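Local coordinates for uncharacterized protein (Bacteroides ovatus, PDB 4ID2) that is of unknown function but adopts a beta-barrel-like fold and belongs to the DUF4738 family, at residues D66-T78 and T83-S95. Residues are numbered along the deposited sequence; the frame is centred on the assembly and turned at random.
Sequences DTYVDNKIVLHLT and TVLNKTFTKNDFS
H76 reaches across to T83 and N86 on one face of the sheet. Its CB lies 3.7 Å from N86 OD1. A chi1 of -164° sets CG anti to the backbone N and swings the ring across to the strand of N86 and T83. N86 OD1 then lies over one ring face, 3.5 Å from CG and also near ND1. The amide is turned 43° from the ring plane. Farther out, CD2 meets T83 CG2 and L85 O, CE1 has T83 OG1 nearest, and at the tip NE2 and T83 OG1 share a hydrogen bond of 3.1 Å, either being the possible donor. Replacing H76 by alanine would probably leave T83 OG1 without this partner and the N86 amide freer to turn. The backbones form an antiparallel beta hairpin, strand 67-79 with strand 82-89, interrupted near its turn by a classic beta bulge in which V84 and L85 both face L77 and donate their N-H groups to L77 O, from the same side of its carbonyl plane. On the other face, toward strands 107-116 and 121-128, L75 CG touches L85 CD2 at 3.9 Å, and L75 lies alongside F89. Past the paired strands, D70 OD2 forms a salt bridge with K91 NZ (3.2 Å), which also donates to S106 O.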
# COMPACT_ATOMS: atom_id res chain seq x y z
N ASP A 66 -28.01 -4.18 1.04
CA ASP A 66 -28.02 -4.97 2.28
C ASP A 66 -27.53 -4.11 3.45
O ASP A 66 -26.44 -3.55 3.37
CB ASP A 66 -27.13 -6.23 2.15
CG ASP A 66 -27.57 -7.24 1.12
OD1 ASP A 66 -28.79 -7.29 0.81
OD2 ASP A 66 -26.72 -8.02 0.65
N THR A 67 -28.33 -4.02 4.52
CA THR A 67 -27.97 -3.23 5.70
C THR A 67 -27.20 -4.09 6.71
O THR A 67 -27.65 -5.19 7.05
CB THR A 67 -29.23 -2.61 6.33
OG1 THR A 67 -30.27 -3.58 6.37
CG2 THR A 67 -29.71 -1.40 5.55
N TYR A 68 -26.06 -3.59 7.19
CA TYR A 68 -25.21 -4.28 8.16
C TYR A 68 -25.14 -3.51 9.48
O TYR A 68 -25.01 -2.29 9.45
CB TYR A 68 -23.78 -4.44 7.59
CG TYR A 68 -23.72 -5.28 6.33
CD1 TYR A 68 -23.98 -4.72 5.09
CD2 TYR A 68 -23.41 -6.63 6.38
CE1 TYR A 68 -23.94 -5.48 3.92
CE2 TYR A 68 -23.35 -7.41 5.23
CZ TYR A 68 -23.62 -6.83 3.99
OH TYR A 68 -23.58 -7.57 2.83
N VAL A 69 -25.23 -4.21 10.62
CA VAL A 69 -25.09 -3.58 11.94
C VAL A 69 -23.58 -3.49 12.23
O VAL A 69 -22.83 -4.43 11.95
CB VAL A 69 -25.89 -4.29 13.07
CG1 VAL A 69 -25.22 -5.57 13.52
CG2 VAL A 69 -26.09 -3.37 14.26
N ASP A 70 -23.14 -2.34 12.75
CA ASP A 70 -21.72 -2.11 13.05
C ASP A 70 -21.35 -2.76 14.40
O ASP A 70 -22.23 -3.17 15.15
CB ASP A 70 -21.44 -0.60 13.07
CG ASP A 70 -19.99 -0.20 12.86
OD1 ASP A 70 -19.12 -1.11 12.82
OD2 ASP A 70 -19.72 1.00 12.76
N ASN A 71 -20.04 -2.87 14.68
CA ASN A 71 -19.55 -3.50 15.90
C ASN A 71 -18.86 -2.55 16.85
O ASN A 71 -18.37 -1.49 16.45
CB ASN A 71 -18.54 -4.61 15.54
CG ASN A 71 -19.07 -5.63 14.58
OD1 ASN A 71 -19.90 -6.47 14.93
ND2 ASN A 71 -18.61 -5.59 13.33
N LYS A 72 -18.77 -2.97 18.12
CA LYS A 72 -17.99 -2.33 19.16
C LYS A 72 -16.92 -3.34 19.56
O LYS A 72 -17.17 -4.54 19.46
CB LYS A 72 -18.83 -1.88 20.37
CG LYS A 72 -19.45 -3.00 21.20
CD LYS A 72 -20.30 -2.43 22.34
CE LYS A 72 -20.92 -3.52 23.18
NZ LYS A 72 -21.67 -2.97 24.33
N ILE A 73 -15.74 -2.87 19.99
CA ILE A 73 -14.68 -3.77 20.43
C ILE A 73 -14.21 -3.32 21.81
O ILE A 73 -13.68 -2.23 21.93
CB ILE A 73 -13.50 -3.85 19.42
CG1 ILE A 73 -13.97 -4.57 18.13
CG2 ILE A 73 -12.33 -4.61 20.04
CD1 ILE A 73 -12.98 -4.70 17.04
N VAL A 74 -14.39 -4.17 22.83
CA VAL A 74 -13.91 -3.86 24.17
C VAL A 74 -12.49 -4.39 24.29
O VAL A 74 -12.29 -5.59 24.12
CB VAL A 74 -14.83 -4.43 25.28
CG1 VAL A 74 -14.26 -4.15 26.67
CG2 VAL A 74 -16.25 -3.87 25.16
N LEU A 75 -11.51 -3.51 24.56
CA LEU A 75 -10.12 -3.89 24.76
C LEU A 75 -9.81 -3.70 26.24
O LEU A 75 -9.85 -2.57 26.72
CB LEU A 75 -9.19 -3.05 23.85
CG LEU A 75 -7.67 -3.00 24.18
CD1 LEU A 75 -7.06 -4.36 24.37
CD2 LEU A 75 -6.90 -2.31 23.07
N HIS A 76 -9.59 -4.80 26.98
CA HIS A 76 -9.25 -4.77 28.41
C HIS A 76 -7.79 -5.22 28.59
O HIS A 76 -7.50 -6.42 28.50
CB HIS A 76 -10.20 -5.63 29.25
CG HIS A 76 -10.14 -5.35 30.72
ND1 HIS A 76 -11.02 -5.95 31.60
CD2 HIS A 76 -9.34 -4.51 31.42
CE1 HIS A 76 -10.72 -5.48 32.80
NE2 HIS A 76 -9.72 -4.60 32.74
N LEU A 77 -6.89 -4.26 28.82
CA LEU A 77 -5.47 -4.52 29.02
C LEU A 77 -5.13 -4.43 30.50
O LEU A 77 -5.43 -3.41 31.12
CB LEU A 77 -4.65 -3.48 28.23
CG LEU A 77 -3.12 -3.60 28.31
CD1 LEU A 77 -2.66 -4.96 27.79
CD2 LEU A 77 -2.45 -2.47 27.55
N THR A 78 -4.51 -5.48 31.07
CA THR A 78 -4.14 -5.49 32.49
C THR A 78 -2.68 -5.87 32.68
O THR A 78 -2.10 -6.53 31.83
CB THR A 78 -5.05 -6.44 33.29
OG1 THR A 78 -4.84 -7.77 32.84
CG2 THR A 78 -6.51 -6.10 33.16
N THR A 83 -5.39 -2.37 35.94
CA THR A 83 -5.98 -2.27 34.61
C THR A 83 -5.33 -1.06 33.94
O THR A 83 -5.52 0.07 34.38
CB THR A 83 -7.51 -2.20 34.69
OG1 THR A 83 -8.02 -3.48 35.06
CG2 THR A 83 -8.15 -1.71 33.39
N VAL A 84 -4.53 -1.30 32.90
CA VAL A 84 -3.82 -0.25 32.17
C VAL A 84 -4.81 0.50 31.27
O VAL A 84 -4.78 1.73 31.21
CB VAL A 84 -2.63 -0.84 31.36
CG1 VAL A 84 -1.98 0.21 30.46
CG2 VAL A 84 -1.61 -1.46 32.32
N LEU A 85 -5.70 -0.24 30.61
CA LEU A 85 -6.72 0.34 29.73
C LEU A 85 -7.95 -0.57 29.64
O LEU A 85 -7.80 -1.77 29.49
CB LEU A 85 -6.12 0.55 28.33
CG LEU A 85 -7.05 1.25 27.32
CD1 LEU A 85 -6.40 2.47 26.72
CD2 LEU A 85 -7.49 0.29 26.22
N ASN A 86 -9.14 0.03 29.71
CA ASN A 86 -10.42 -0.67 29.56
C ASN A 86 -11.33 0.24 28.75
O ASN A 86 -12.06 1.05 29.32
CB ASN A 86 -11.01 -1.03 30.92
CG ASN A 86 -12.30 -1.83 30.82
OD1 ASN A 86 -12.38 -2.80 30.08
ND2 ASN A 86 -13.34 -1.41 31.52
N LYS A 87 -11.22 0.17 27.41
CA LYS A 87 -11.97 1.04 26.51
C LYS A 87 -12.89 0.28 25.57
O LYS A 87 -12.50 -0.75 25.03
CB LYS A 87 -10.98 1.85 25.64
CG LYS A 87 -11.65 2.88 24.74
CD LYS A 87 -10.68 3.94 24.29
CE LYS A 87 -11.30 4.87 23.28
NZ LYS A 87 -12.40 5.70 23.85
N THR A 88 -14.08 0.85 25.31
CA THR A 88 -15.00 0.35 24.30
C THR A 88 -14.65 1.11 23.02
O THR A 88 -14.73 2.33 23.00
CB THR A 88 -16.45 0.53 24.71
OG1 THR A 88 -16.68 -0.22 25.91
CG2 THR A 88 -17.43 0.07 23.63
N PHE A 89 -14.21 0.38 21.99
CA PHE A 89 -13.84 0.98 20.72
C PHE A 89 -14.95 0.87 19.69
O PHE A 89 -15.66 -0.13 19.64
CB PHE A 89 -12.58 0.32 20.12
CG PHE A 89 -11.28 0.83 20.69
CD1 PHE A 89 -10.67 1.96 20.18
CD2 PHE A 89 -10.64 0.16 21.72
CE1 PHE A 89 -9.48 2.43 20.70
CE2 PHE A 89 -9.42 0.62 22.22
CZ PHE A 89 -8.85 1.74 21.71
N THR A 90 -15.05 1.88 18.82
CA THR A 90 -15.94 1.90 17.65
C THR A 90 -15.13 2.51 16.51
O THR A 90 -14.10 3.14 16.77
CB THR A 90 -17.25 2.66 17.92
OG1 THR A 90 -16.99 4.06 18.05
CG2 THR A 90 -17.99 2.15 19.13
N LYS A 91 -15.60 2.39 15.27
CA LYS A 91 -14.90 3.00 14.13
C LYS A 91 -14.76 4.54 14.31
O LYS A 91 -13.80 5.12 13.79
CB LYS A 91 -15.62 2.67 12.80
CG LYS A 91 -17.01 3.27 12.66
CD LYS A 91 -17.64 2.89 11.34
CE LYS A 91 -18.95 3.61 11.15
NZ LYS A 91 -19.82 2.92 10.17
N ASN A 92 -15.65 5.17 15.09
CA ASN A 92 -15.62 6.62 15.34
C ASN A 92 -14.38 7.05 16.16
O ASN A 92 -13.98 8.20 16.05
CB ASN A 92 -16.90 7.08 16.02
CG ASN A 92 -18.14 6.61 15.29
OD1 ASN A 92 -18.88 5.76 15.77
ND2 ASN A 92 -18.31 7.07 14.06
N ASP A 93 -13.72 6.11 16.88
CA ASP A 93 -12.45 6.40 17.57
C ASP A 93 -11.30 6.72 16.60
O ASP A 93 -10.26 7.20 17.05
CB ASP A 93 -12.02 5.22 18.46
CG ASP A 93 -12.86 5.09 19.70
OD1 ASP A 93 -12.68 5.91 20.61
OD2 ASP A 93 -13.71 4.19 19.74
N PHE A 94 -11.47 6.42 15.30
CA PHE A 94 -10.50 6.68 14.25
C PHE A 94 -10.94 7.85 13.35
O PHE A 94 -10.35 8.04 12.29
CB PHE A 94 -10.31 5.39 13.41
CG PHE A 94 -9.92 4.18 14.23
CD1 PHE A 94 -10.89 3.38 14.82
CD2 PHE A 94 -8.59 3.86 14.44
CE1 PHE A 94 -10.53 2.28 15.60
CE2 PHE A 94 -8.23 2.75 15.23
CZ PHE A 94 -9.21 1.98 15.80
N SER A 95 -11.94 8.65 13.78
CA SER A 95 -12.45 9.80 13.01
C SER A 95 -11.38 10.88 12.80
O SER A 95 -11.47 11.62 11.82
CB SER A 95 -13.66 10.41 13.70
OG SER A 95 -13.35 10.90 14.99
O HOH W 1 -21.88 2.61 12.63
O HOH W 2 -17.83 0.73 14.99